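PDB 4CP6: choline binding protein PCPA from Streptococcus pneumoniae, which is a pneumococcal vaccine antigen with a leucine-rich repeat region, probably held at the cell surface through choline binding and probably involved in adhesion. Local coordinates for residues A225-G229 / V230-K234; E281-G284 / T285-A289; K199-G202 / S203-R207; E151-G154 / T155-S159; E304-E307 / R308-Y312. One frame throughout, in Å; residues are numbered along the deposited sequence.

How the interactions relate
From the N terminus, interaction 4 (151-159) comes first, then interaction 3 (199-207), interaction 1 (225-234), interaction 2 (281-289) and interaction 5 (304-312). Each lies in one unbroken run of chain and ends before the next begins, so none nest or cross. Four are bends after a short repeat strand. Interactions 4 and 3 belong to one sheet, their centres about 10 Å apart. Interaction 1 is the beta hairpin of strands 224-227 and 230-233. It packs on interaction 3 through Leu231 and shares a sheet with interactions 2 and 5. Those two are neighbouring turns, joined by a probable hydrogen bond from Thr285 OG1 to Arg308 O.

Interaction 1: residues A225-G229 / V230-K234; sequences ASVDG and VLFSK
Ala225 and Phe232 face each other as an antiparallel hydrogen-bonded pair. Ala225 N reaches Phe232 O at 2.9 Å, and Phe232 N returns to Ala225 O at 2.9 Å. Both bonds are almost straight at the hydrogen, 171° each. A second such pair, Val227 with Val230, stands next to the loop. Val227 N donates to Val230 O at 2.9 Å, and Val230 N to Val227 O at 3.0 Å. That last bond closes a type I' turn through Asp228 and Gly229, both with positive phi. Asp228 O also takes a bond from Lys246 NZ, which links the turn to a later loop.

Between them lies the non-hydrogen-bonded pair Ser226 and Leu231. Here Ser226 CA makes a CH...O contact of 3.3 Å with Val230 O, so this carbonyl meets both Val227 N and Ser226 CA. Ser226 OG turns elsewhere and bonds to Val215 O.

Two side chains lie against carbonyl oxygens. Val230 CG1 is anti to its backbone N (chi1 -176°) and CG2 lies beside it, which brings CG2 to 3.6 Å from Val227 O. Leu231 CD1 lies 3.8 Å from Ala225 O.

Apolar contact across the hairpin is slight. Val227 CB lies 4.3 Å from Phe232 CE1, approaching the ring obliquely. Val230 and Phe232 pack instead on Leu239 of the next strand and on Tyr251.

The hairpin is therefore held by four backbone bonds, while its larger side chains serve the neighbouring strands.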
loop_
_atom_site.group_PDB
_atom_site.type_symbol
_atom_site.label_atom_id
_atom_site.label_comp_id
_atom_site.label_asym_id
_atom_site.label_seq_id
_atom_site.Cartn_x
_atom_site.Cartn_y
_atom_site.Cartn_z
ATOM N N ALA A 225 16.774 3.663 -4.321
ATOM C CA ALA A 225 17.833 2.719 -3.998
ATOM C C ALA A 225 17.295 1.560 -3.203
ATOM O O ALA A 225 16.277 1.689 -2.503
ATOM C CB ALA A 225 18.968 3.397 -3.250
ATOM N N SER A 226 17.956 0.415 -3.332
ATOM C CA SER A 226 17.619 -0.804 -2.594
ATOM C C SER A 226 18.851 -1.168 -1.777
ATOM O O SER A 226 19.929 -1.331 -2.350
ATOM C CB SER A 226 17.266 -1.942 -3.544
ATOM O OG SER A 226 17.058 -3.124 -2.777
ATOM N N VAL A 227 18.699 -1.267 -0.449
ATOM C CA VAL A 227 19.804 -1.660 0.430
ATOM C C VAL A 227 19.371 -2.884 1.212
ATOM O O VAL A 227 18.456 -2.794 2.043
ATOM C CB VAL A 227 20.281 -0.546 1.382
ATOM C CG1 VAL A 227 21.500 -1.015 2.201
ATOM C CG2 VAL A 227 20.581 0.761 0.621
ATOM N N ASP A 228 19.958 -4.049 0.912
ATOM C CA ASP A 228 19.596 -5.293 1.600
ATOM C C ASP A 228 18.090 -5.575 1.483
ATOM O O ASP A 228 17.454 -6.137 2.387
ATOM C CB ASP A 228 20.121 -5.302 3.054
ATOM C CG ASP A 228 21.641 -5.254 3.128
ATOM O OD1 ASP A 228 22.298 -5.974 2.342
ATOM O OD2 ASP A 228 22.171 -4.468 3.940
ATOM N N GLY A 229 17.555 -5.208 0.325
ATOM C CA GLY A 229 16.168 -5.462 -0.038
ATOM C C GLY A 229 15.175 -4.435 0.467
ATOM O O GLY A 229 13.988 -4.564 0.165
ATOM N N VAL A 230 15.657 -3.401 1.163
ATOM C CA VAL A 230 14.841 -2.294 1.706
ATOM C C VAL A 230 14.821 -1.159 0.708
ATOM O O VAL A 230 15.884 -0.746 0.236
ATOM C CB VAL A 230 15.372 -1.819 3.081
ATOM C CG1 VAL A 230 14.468 -0.745 3.679
ATOM C CG2 VAL A 230 15.468 -2.999 4.048
ATOM N N LEU A 231 13.625 -0.658 0.377
ATOM C CA LEU A 231 13.468 0.407 -0.604
ATOM C C LEU A 231 13.550 1.788 0.030
ATOM O O LEU A 231 12.805 2.085 0.967
ATOM C CB LEU A 231 12.134 0.221 -1.334
ATOM C CG LEU A 231 11.761 1.258 -2.381
ATOM C CD1 LEU A 231 12.679 1.188 -3.607
ATOM C CD2 LEU A 231 10.322 1.023 -2.834
ATOM N N PHE A 232 14.433 2.647 -0.507
ATOM C CA PHE A 232 14.640 4.012 -0.093
ATOM C C PHE A 232 14.564 4.936 -1.299
ATOM O O PHE A 232 14.738 4.501 -2.448
ATOM C CB PHE A 232 16.078 4.170 0.443
ATOM C CG PHE A 232 16.373 3.549 1.787
ATOM C CD1 PHE A 232 16.718 2.209 1.886
ATOM C CD2 PHE A 232 16.264 4.297 2.948
ATOM C CE1 PHE A 232 17.018 1.641 3.125
ATOM C CE2 PHE A 232 16.562 3.727 4.188
ATOM C CZ PHE A 232 16.912 2.394 4.265
ATOM N N SER A 233 14.445 6.221 -1.030
ATOM C CA SER A 233 14.737 7.229 -2.050
ATOM C C SER A 233 16.265 7.140 -2.303
ATOM O O SER A 233 17.021 6.696 -1.432
ATOM C CB SER A 233 14.397 8.629 -1.562
ATOM O OG SER A 233 15.055 8.952 -0.338
ATOM N N LYS A 234 16.727 7.535 -3.504
ATOM C CA LYS A 234 18.148 7.448 -3.825
ATOM C C LYS A 234 19.051 8.112 -2.756
ATOM O O LYS A 234 20.099 7.558 -2.394
ATOM C CB LYS A 234 18.361 8.080 -5.207
ATOM C CG LYS A 234 19.792 8.012 -5.711
ATOM C CD LYS A 234 20.123 6.681 -6.286
ATOM C CE LYS A 234 21.482 6.732 -6.936
ATOM N NZ LYS A 234 21.835 5.424 -7.525
#

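Interaction 2: residues E281-G284 / T285-A289; sequences EKIG and TFAFA
Ile283 CG2 is the methyl that carries this contact. It sits 3.5 Å from Ala287 CB and 3.7 Å from Phe288 CE2, so one methyl meets two side chains. It approaches the Phe288 ring obliquely. The Ile283 and Phe288 side chains cross at about a right angle. Ile283 CD1 adds a looser touch on the same ring carbon, Phe288 CE2, at 4.2 Å. With CG2 anti to the backbone N and CG1 beside it (chi1 -65°), it is CG2 that faces the bend. Ala287 CB also lies over the centre of the Phe288 ring, 4.2 Å above its plane, and 3.2 Å from Gly284 O.

The backbone sets these groups in place. Gly284 to Ala287 form a type II turn, closed by a bond of 3.1 Å from Ala287 N to Gly284 O. This bond is bent, 136° at the hydrogen. A type I turn from Phe286 to Ala289 overlaps it, with Ala289 N bonded to Phe286 O at 3.1 Å. The two turns swing the chain round and bring Phe288 back over the strand residue.

Neighbouring coils hold the outer shell. Thr285 OG1 bonds to Arg308 O, and Phe286 stacks on the ring of Tyr263. Phe288 also meets the ring of Phe311.

The chemistry is thus divided. Methyls and an aromatic ring fill the inside of the bend, and the threonine hydroxyl ties it to the next coil.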
loop_
_atom_site.group_PDB
_atom_site.type_symbol
_atom_site.label_atom_id
_atom_site.label_comp_id
_atom_site.label_asym_id
_atom_site.label_seq_id
_atom_site.Cartn_x
_atom_site.Cartn_y
_atom_site.Cartn_z
ATOM N N GLU A 281 12.913 12.548 11.525
ATOM C CA GLU A 281 11.938 13.525 11.999
ATOM C C GLU A 281 10.501 13.034 12.030
ATOM O O GLU A 281 9.713 13.561 12.811
ATOM C CB GLU A 281 11.939 14.774 11.104
ATOM C CG GLU A 281 13.287 15.477 11.019
ATOM C CD GLU A 281 13.409 16.504 9.905
ATOM O OE1 GLU A 281 12.522 16.563 9.020
ATOM O OE2 GLU A 281 14.420 17.241 9.908
ATOM N N LYS A 282 10.141 12.115 11.145
ATOM C CA LYS A 282 8.750 11.717 10.987
ATOM C C LYS A 282 8.558 10.244 10.784
ATOM O O LYS A 282 9.275 9.620 9.995
ATOM C CB LYS A 282 8.188 12.516 9.781
ATOM C CG LYS A 282 6.759 12.158 9.369
ATOM C CD LYS A 282 6.334 13.089 8.240
ATOM C CE LYS A 282 4.897 12.926 7.888
ATOM N NZ LYS A 282 4.541 13.839 6.762
ATOM N N ILE A 283 7.527 9.709 11.453
ATOM C CA ILE A 283 7.093 8.326 11.291
ATOM C C ILE A 283 5.688 8.383 10.677
ATOM O O ILE A 283 4.754 8.919 11.301
ATOM C CB ILE A 283 7.089 7.575 12.637
ATOM C CG1 ILE A 283 8.529 7.477 13.166
ATOM C CG2 ILE A 283 6.420 6.207 12.509
ATOM C CD1 ILE A 283 8.633 6.952 14.595
ATOM N N GLY A 284 5.560 7.853 9.457
ATOM C CA GLY A 284 4.317 7.891 8.690
ATOM C C GLY A 284 3.179 7.078 9.266
ATOM O O GLY A 284 3.384 6.165 10.072
ATOM N N THR A 285 1.971 7.328 8.751
ATOM C CA THR A 285 0.779 6.627 9.220
ATOM C C THR A 285 0.916 5.107 8.988
ATOM O O THR A 285 1.433 4.664 7.955
ATOM C CB THR A 285 -0.495 7.277 8.633
ATOM O OG1 THR A 285 -1.646 6.727 9.270
ATOM C CG2 THR A 285 -0.630 7.042 7.138
ATOM N N PHE A 286 0.446 4.288 9.960
ATOM C CA PHE A 286 0.528 2.832 9.899
ATOM C C PHE A 286 1.958 2.327 9.720
ATOM O O PHE A 286 2.142 1.180 9.276
ATOM C CB PHE A 286 -0.383 2.280 8.793
ATOM C CG PHE A 286 -1.868 2.400 9.034
ATOM C CD1 PHE A 286 -2.530 3.594 8.783
ATOM C CD2 PHE A 286 -2.607 1.302 9.460
ATOM C CE1 PHE A 286 -3.905 3.700 8.988
ATOM C CE2 PHE A 286 -3.982 1.411 9.675
ATOM C CZ PHE A 286 -4.614 2.609 9.444
ATOM N N ALA A 287 2.992 3.139 10.064
ATOM C CA ALA A 287 4.345 2.666 9.775
ATOM C C ALA A 287 4.631 1.286 10.347
ATOM O O ALA A 287 5.252 0.482 9.648
ATOM C CB ALA A 287 5.383 3.652 10.274
ATOM N N PHE A 288 4.229 1.009 11.605
ATOM C CA PHE A 288 4.516 -0.285 12.227
ATOM C C PHE A 288 3.264 -1.092 12.421
ATOM O O PHE A 288 3.266 -2.042 13.227
ATOM C CB PHE A 288 5.302 -0.126 13.546
ATOM C CG PHE A 288 6.431 0.867 13.482
ATOM C CD1 PHE A 288 7.541 0.629 12.678
ATOM C CD2 PHE A 288 6.377 2.050 14.206
ATOM C CE1 PHE A 288 8.573 1.570 12.600
ATOM C CE2 PHE A 288 7.413 2.986 14.127
ATOM C CZ PHE A 288 8.481 2.742 13.295
ATOM N N ALA A 289 2.187 -0.777 11.686
ATOM C CA ALA A 289 0.947 -1.506 11.859
ATOM C C ALA A 289 1.129 -2.994 11.581
ATOM O O ALA A 289 1.636 -3.379 10.536
ATOM C CB ALA A 289 -0.163 -0.921 10.985
#

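Interaction 3: residues K199-G202 / S203-R207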
loop_
_atom_site.group_PDB
_atom_site.type_symbol
_atom_site.label_atom_id
_atom_site.label_comp_id
_atom_site.label_asym_id
_atom_site.label_seq_id
_atom_site.Cartn_x
_atom_site.Cartn_y
_atom_site.Cartn_z
ATOM N N LYS A 199 10.714 6.803 -11.908
ATOM C CA LYS A 199 11.025 8.077 -11.261
ATOM C C LYS A 199 10.097 8.384 -10.098
ATOM O O LYS A 199 10.520 9.094 -9.178
ATOM C CB LYS A 199 10.930 9.202 -12.297
ATOM C CG LYS A 199 11.424 10.545 -11.780
ATOM C CD LYS A 199 11.342 11.638 -12.830
ATOM C CE LYS A 199 11.827 12.949 -12.256
ATOM N NZ LYS A 199 11.829 14.036 -13.278
ATOM N N THR A 200 8.831 7.913 -10.153
ATOM C CA THR A 200 7.831 8.279 -9.156
ATOM C C THR A 200 7.100 7.045 -8.702
ATOM O O THR A 200 6.662 6.236 -9.540
ATOM C CB THR A 200 6.855 9.268 -9.804
ATOM O OG1 THR A 200 7.590 10.417 -10.240
ATOM C CG2 THR A 200 5.726 9.708 -8.854
ATOM N N LEU A 201 6.920 6.941 -7.370
ATOM C CA LEU A 201 6.117 5.899 -6.720
ATOM C C LEU A 201 5.062 6.559 -5.882
ATOM O O LEU A 201 5.388 7.444 -5.090
ATOM C CB LEU A 201 6.966 4.988 -5.803
ATOM C CG LEU A 201 8.050 4.211 -6.493
ATOM C CD1 LEU A 201 8.894 3.460 -5.479
ATOM C CD2 LEU A 201 7.506 3.231 -7.533
ATOM N N GLY A 202 3.817 6.139 -6.047
ATOM C CA GLY A 202 2.745 6.669 -5.218
ATOM C C GLY A 202 2.825 6.108 -3.811
ATOM O O GLY A 202 3.651 5.236 -3.508
ATOM N N SER A 203 1.996 6.636 -2.945
ATOM C CA SER A 203 2.054 6.216 -1.539
ATOM C C SER A 203 1.435 4.835 -1.325
ATOM O O SER A 203 0.631 4.337 -2.130
ATOM C CB SER A 203 1.343 7.233 -0.652
ATOM O OG SER A 203 0.001 7.297 -1.080
ATOM N N ASN A 204 1.834 4.189 -0.210
ATOM C CA ASN A 204 1.277 2.906 0.234
ATOM C C ASN A 204 1.327 1.873 -0.855
ATOM O O ASN A 204 0.396 1.086 -1.024
ATOM C CB ASN A 204 -0.158 3.112 0.743
ATOM C CG ASN A 204 -0.189 4.154 1.817
ATOM O OD1 ASN A 204 0.851 4.406 2.450
ATOM N ND2 ASN A 204 -1.358 4.698 2.058
ATOM N N LEU A 205 2.445 1.859 -1.588
ATOM C CA LEU A 205 2.573 1.000 -2.754
ATOM C C LEU A 205 2.331 -0.459 -2.462
ATOM O O LEU A 205 1.796 -1.166 -3.320
ATOM C CB LEU A 205 3.971 1.196 -3.365
ATOM C CG LEU A 205 4.272 0.520 -4.666
ATOM C CD1 LEU A 205 3.277 0.903 -5.761
ATOM C CD2 LEU A 205 5.672 0.890 -5.145
ATOM N N PHE A 206 2.749 -0.895 -1.266
ATOM C CA PHE A 206 2.658 -2.285 -0.857
ATOM C C PHE A 206 1.693 -2.458 0.326
ATOM O O PHE A 206 1.821 -3.426 1.077
ATOM C CB PHE A 206 4.056 -2.777 -0.483
ATOM C CG PHE A 206 5.040 -2.609 -1.621
ATOM C CD1 PHE A 206 4.992 -3.441 -2.727
ATOM C CD2 PHE A 206 6.041 -1.643 -1.566
ATOM C CE1 PHE A 206 5.898 -3.285 -3.785
ATOM C CE2 PHE A 206 6.952 -1.492 -2.627
ATOM C CZ PHE A 206 6.884 -2.337 -3.712
ATOM N N ARG A 207 0.731 -1.545 0.502
ATOM C CA ARG A 207 -0.156 -1.580 1.661
ATOM C C ARG A 207 -0.751 -2.959 1.884
ATOM O O ARG A 207 -1.342 -3.505 0.976
ATOM C CB ARG A 207 -1.266 -0.540 1.489
ATOM C CG ARG A 207 -2.284 -0.544 2.642
ATOM C CD ARG A 207 -3.385 0.512 2.465
ATOM N NE ARG A 207 -4.394 0.374 3.524
ATOM C CZ ARG A 207 -5.419 -0.477 3.516
ATOM N NH1 ARG A 207 -5.615 -1.282 2.486
ATOM N NH2 ARG A 207 -6.240 -0.542 4.551
#
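Leu201 and Leu205 meet through their methyl ends across the bend. Along the first segment, Lys199 and Thr200 both bond through the backbone to Glu176, and Thr200 also to Ile178, in the preceding coil. Gly202 continues this pairing with Ile178.

Leu201 makes the main side-chain contact. Its CD2 lies 3.8 Å from Leu205 CD2, and its CD1 lies 4.1 Å from that same Leu205 CD2. The two side chains cross obliquely. Leu205 CG is placed opposite its own backbone N (chi1 -173°), and its CD2 reaches the Leu201 methyls. Leu205 CG also lies over the centre of the Phe206 ring, 3.9 Å above the plane. Both leucines touch Ile178.

Gly202 ends the segment at the bend. Its O is 4.1 Å from Leu205 CB, a contact without a hydrogen bond. The closing polar bond comes later, as Arg207 N meets Asn204 O at 3.1 Å in a type I turn. From the turn, Asn204 OD1 bonds to Ser262 OG, and Arg207 NE to Tyr263 OH.

A short parallel strand followed by a bend with inward leucines belongs to the leucine-rich repeat solenoid, here in a BspA-type region.

Interaction 4: residues E151-G154 / T155-S159; sequences EYIG and TSAFS
Ile153 meets Ala157 and Phe158 across the bend that follows its strand. From Ile153 CB the side chain forks. The CG2 branch points toward the bend, opposite the backbone N. It rests 3.5 Å from Ala157 CB, and this is the close touch of the contact. The same methyl is 4.3 Å from Phe158 CE2, a looser approach that is oblique to the ring. The other branch starts at CG1, which lies beside the backbone N (chi1 -66°). It runs on extended to CD1, and the contact with the bend is left to CG2.

Ala157 is held to the residue after the strand by its backbone as well. Its N bonds to Gly154 O at 3.2 Å, closing a type II turn from Gly154 to Ala157. The bond is bent, 138° at the hydrogen. Ala157 CB comes within 3.4 Å of that same Gly154 O. Ser159 N bonds to Ser156 O at 3.2 Å, overlapping the turn.

Polar groups link the bend to the coils next to it. Thr155 N bonds to Asp133 OD1, and Thr155 OG1 to Ser179 OG. Phe158 meets the ring of Phe136, the two planes nearly parallel.

A short strand, a tight turn and an inward aromatic ring that meets another from the neighbouring coil fit the stacked architecture of a leucine-rich repeat solenoid. The sequence here belongs to a BspA-type repeat region.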
loop_
_atom_site.group_PDB
_atom_site.type_symbol
_atom_site.label_atom_id
_atom_site.label_comp_id
_atom_site.label_asym_id
_atom_site.label_seq_id
_atom_site.Cartn_x
_atom_site.Cartn_y
_atom_site.Cartn_z
ATOM N N GLU A 151 4.600 2.826 -19.650
ATOM C CA GLU A 151 5.131 3.998 -18.952
ATOM C C GLU A 151 4.440 4.315 -17.623
ATOM O O GLU A 151 5.041 5.027 -16.798
ATOM C CB GLU A 151 4.988 5.236 -19.837
ATOM C CG GLU A 151 5.816 5.149 -21.112
ATOM C CD GLU A 151 5.754 6.372 -22.008
ATOM O OE1 GLU A 151 5.394 7.465 -21.518
ATOM O OE2 GLU A 151 6.098 6.236 -23.205
ATOM N N TYR A 152 3.179 3.880 -17.455
ATOM C CA TYR A 152 2.380 4.295 -16.325
ATOM C C TYR A 152 1.556 3.131 -15.810
ATOM O O TYR A 152 0.867 2.469 -16.584
ATOM C CB TYR A 152 1.404 5.382 -16.843
ATOM C CG TYR A 152 0.421 5.874 -15.804
ATOM C CD1 TYR A 152 0.766 6.887 -14.915
ATOM C CD2 TYR A 152 -0.861 5.331 -15.711
ATOM C CE1 TYR A 152 -0.119 7.313 -13.932
ATOM C CE2 TYR A 152 -1.753 5.749 -14.731
ATOM C CZ TYR A 152 -1.373 6.742 -13.847
ATOM O OH TYR A 152 -2.266 7.120 -12.885
ATOM N N ILE A 153 1.571 2.923 -14.488
ATOM C CA ILE A 153 0.702 1.944 -13.816
ATOM C C ILE A 153 -0.173 2.726 -12.847
ATOM O O ILE A 153 0.364 3.425 -11.979
ATOM C CB ILE A 153 1.512 0.865 -13.085
ATOM C CG1 ILE A 153 2.280 -0.002 -14.103
ATOM C CG2 ILE A 153 0.591 0.027 -12.149
ATOM C CD1 ILE A 153 3.193 -1.043 -13.440
ATOM N N GLY A 154 -1.488 2.635 -13.020
ATOM C CA GLY A 154 -2.462 3.357 -12.221
ATOM C C GLY A 154 -2.702 2.857 -10.810
ATOM O O GLY A 154 -2.148 1.850 -10.381
ATOM N N THR A 155 -3.533 3.628 -10.080
ATOM C CA THR A 155 -3.833 3.389 -8.682
ATOM C C THR A 155 -4.419 2.012 -8.490
ATOM O O THR A 155 -5.328 1.615 -9.212
ATOM C CB THR A 155 -4.761 4.465 -8.189
ATOM O OG1 THR A 155 -4.035 5.702 -8.251
ATOM C CG2 THR A 155 -5.246 4.226 -6.756
ATOM N N SER A 156 -3.885 1.269 -7.512
ATOM C CA SER A 156 -4.423 -0.038 -7.145
ATOM C C SER A 156 -4.489 -0.989 -8.344
ATOM O O SER A 156 -5.323 -1.910 -8.353
ATOM C CB SER A 156 -5.803 0.134 -6.503
ATOM O OG SER A 156 -5.646 0.807 -5.261
ATOM N N ALA A 157 -3.593 -0.811 -9.336
ATOM C CA ALA A 157 -3.707 -1.635 -10.550
ATOM C C ALA A 157 -3.687 -3.128 -10.329
ATOM O O ALA A 157 -4.420 -3.834 -11.026
ATOM C CB ALA A 157 -2.630 -1.257 -11.569
ATOM N N PHE A 158 -2.884 -3.640 -9.396
ATOM C CA PHE A 158 -2.830 -5.088 -9.154
ATOM C C PHE A 158 -3.288 -5.431 -7.754
ATOM O O PHE A 158 -3.135 -6.572 -7.331
ATOM C CB PHE A 158 -1.396 -5.644 -9.390
ATOM C CG PHE A 158 -0.954 -5.512 -10.822
ATOM C CD1 PHE A 158 -1.298 -6.479 -11.763
ATOM C CD2 PHE A 158 -0.262 -4.384 -11.256
ATOM C CE1 PHE A 158 -0.930 -6.343 -13.105
ATOM C CE2 PHE A 158 0.098 -4.239 -12.607
ATOM C CZ PHE A 158 -0.259 -5.215 -13.525
ATOM N N SER A 159 -3.867 -4.464 -7.036
ATOM C CA SER A 159 -4.264 -4.650 -5.656
ATOM C C SER A 159 -5.137 -5.881 -5.506
ATOM O O SER A 159 -6.075 -6.091 -6.297
ATOM C CB SER A 159 -5.003 -3.416 -5.158
ATOM O OG SER A 159 -5.384 -3.555 -3.796
#

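Interaction 5: residues E304-E307 / R308-Y312; sequences ETIE and RLAFY
Glu307 to Ala310 form a type II turn, closed by a weak bond of 3.2 Å from Ala310 N to Glu307 O, bent to 134° at the hydrogen. The turn joins the short strands 305-306 and 311-312.

Inside it, Ile306 CG2 packs against Ala310 CB at 3.6 Å. The same methyl lies 4.0 Å from Phe311 CE2, approaching the ring obliquely. The Ile306 and Phe311 side chains run at a slant to each other. Ala310 CB is also 3.4 Å from Glu307 O, so the alanine methyl touches both the carbonyl oxygen and the isoleucine methyl. Farther in, Ile306 touches Leu322, and Phe311 touches Leu320.

Glu307 and Arg308 carry longer side chains. Glu307 CG lies beside its backbone N (chi1 -62°) and the chain then runs extended. Its OE1 makes a weak hydrogen bond to Thr285 N, and its OE2 a long, weak ion pair with Lys282 NZ. Arg308 is extended from CG to NE. Leu309 CD1 covers one face of its guanidinium, 3.6 Å above the plane. Leu309 CD2 lies 3.6 Å above the plane of the Tyr312 ring, toward its rim.

The turn's own bond is weak, so apolar packing within and polar links to the preceding coil probably share in holding its shape.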
loop_
_atom_site.group_PDB
_atom_site.type_symbol
_atom_site.label_atom_id
_atom_site.label_comp_id
_atom_site.label_asym_id
_atom_site.label_seq_id
_atom_site.Cartn_x
_atom_site.Cartn_y
_atom_site.Cartn_z
ATOM N N GLU A 304 9.889 14.482 15.445
ATOM C CA GLU A 304 8.917 15.548 15.581
ATOM C C GLU A 304 7.471 15.084 15.422
ATOM O O GLU A 304 6.569 15.721 15.980
ATOM C CB GLU A 304 9.137 16.573 14.452
ATOM C CG GLU A 304 10.493 17.268 14.423
ATOM C CD GLU A 304 10.738 18.112 13.179
ATOM O OE1 GLU A 304 9.788 18.315 12.384
ATOM O OE2 GLU A 304 11.898 18.539 12.980
ATOM N N THR A 305 7.232 14.090 14.559
ATOM C CA THR A 305 5.882 13.709 14.178
ATOM C C THR A 305 5.723 12.218 14.181
ATOM O O THR A 305 6.514 11.516 13.543
ATOM C CB THR A 305 5.622 14.258 12.727
ATOM O OG1 THR A 305 5.811 15.678 12.747
ATOM C CG2 THR A 305 4.220 13.905 12.204
ATOM N N ILE A 306 4.620 11.736 14.784
ATOM C CA ILE A 306 4.259 10.326 14.754
ATOM C C ILE A 306 2.808 10.296 14.304
ATOM O O ILE A 306 1.927 10.745 15.034
ATOM C CB ILE A 306 4.453 9.588 16.084
ATOM C CG1 ILE A 306 5.825 9.859 16.685
ATOM C CG2 ILE A 306 4.229 8.081 15.875
ATOM C CD1 ILE A 306 5.980 9.220 18.091
ATOM N N GLU A 307 2.544 9.790 13.088
ATOM C CA GLU A 307 1.220 9.833 12.499
ATOM C C GLU A 307 0.277 8.745 12.973
ATOM O O GLU A 307 0.654 7.822 13.712
ATOM C CB GLU A 307 1.333 9.832 10.962
ATOM C CG GLU A 307 2.071 11.028 10.387
ATOM C CD GLU A 307 1.981 11.141 8.873
ATOM O OE1 GLU A 307 1.835 10.114 8.160
ATOM O OE2 GLU A 307 2.076 12.293 8.398
ATOM N N ARG A 308 -0.965 8.854 12.512
ATOM C CA ARG A 308 -2.055 7.970 12.865
ATOM C C ARG A 308 -1.714 6.490 12.780
ATOM O O ARG A 308 -1.187 6.026 11.770
ATOM C CB ARG A 308 -3.272 8.299 11.975
ATOM C CG ARG A 308 -4.439 7.310 12.054
ATOM C CD ARG A 308 -5.705 7.878 11.407
ATOM N NE ARG A 308 -6.818 6.921 11.516
ATOM C CZ ARG A 308 -7.187 6.050 10.584
ATOM N NH1 ARG A 308 -6.530 5.977 9.434
ATOM N NH2 ARG A 308 -8.230 5.247 10.793
ATOM N N LEU A 309 -2.004 5.755 13.836
ATOM C CA LEU A 309 -1.867 4.307 13.895
ATOM C C LEU A 309 -0.474 3.843 13.520
ATOM O O LEU A 309 -0.308 2.737 13.009
ATOM C CB LEU A 309 -2.981 3.587 13.099
ATOM C CG LEU A 309 -4.383 3.757 13.731
ATOM C CD1 LEU A 309 -5.490 3.485 12.706
ATOM C CD2 LEU A 309 -4.526 2.849 14.940
ATOM N N ALA A 310 0.546 4.620 13.898
ATOM C CA ALA A 310 1.920 4.172 13.632
ATOM C C ALA A 310 2.241 2.916 14.478
ATOM O O ALA A 310 2.942 2.025 14.010
ATOM C CB ALA A 310 2.910 5.287 13.977
ATOM N N PHE A 311 1.745 2.874 15.723
ATOM C CA PHE A 311 1.910 1.752 16.642
ATOM C C PHE A 311 0.540 1.125 16.787
ATOM O O PHE A 311 -0.303 1.631 17.530
ATOM C CB PHE A 311 2.461 2.232 17.993
ATOM C CG PHE A 311 3.852 2.802 17.861
ATOM C CD1 PHE A 311 4.952 1.964 17.733
ATOM C CD2 PHE A 311 4.059 4.166 17.883
ATOM C CE1 PHE A 311 6.244 2.489 17.634
ATOM C CE2 PHE A 311 5.358 4.692 17.762
ATOM C CZ PHE A 311 6.432 3.844 17.659
ATOM N N TYR A 312 0.297 0.054 16.046
ATOM C CA TYR A 312 -1.029 -0.556 15.969
ATOM C C TYR A 312 -0.872 -2.035 15.785
ATOM O O TYR A 312 -0.313 -2.478 14.793
ATOM C CB TYR A 312 -1.730 0.042 14.742
ATOM C CG TYR A 312 -3.122 -0.448 14.421
ATOM C CD1 TYR A 312 -4.033 -0.744 15.431
ATOM C CD2 TYR A 312 -3.568 -0.510 13.101
ATOM C CE1 TYR A 312 -5.356 -1.071 15.139
ATOM C CE2 TYR A 312 -4.883 -0.860 12.795
ATOM C CZ TYR A 312 -5.770 -1.148 13.819
ATOM O OH TYR A 312 -7.086 -1.482 13.531
#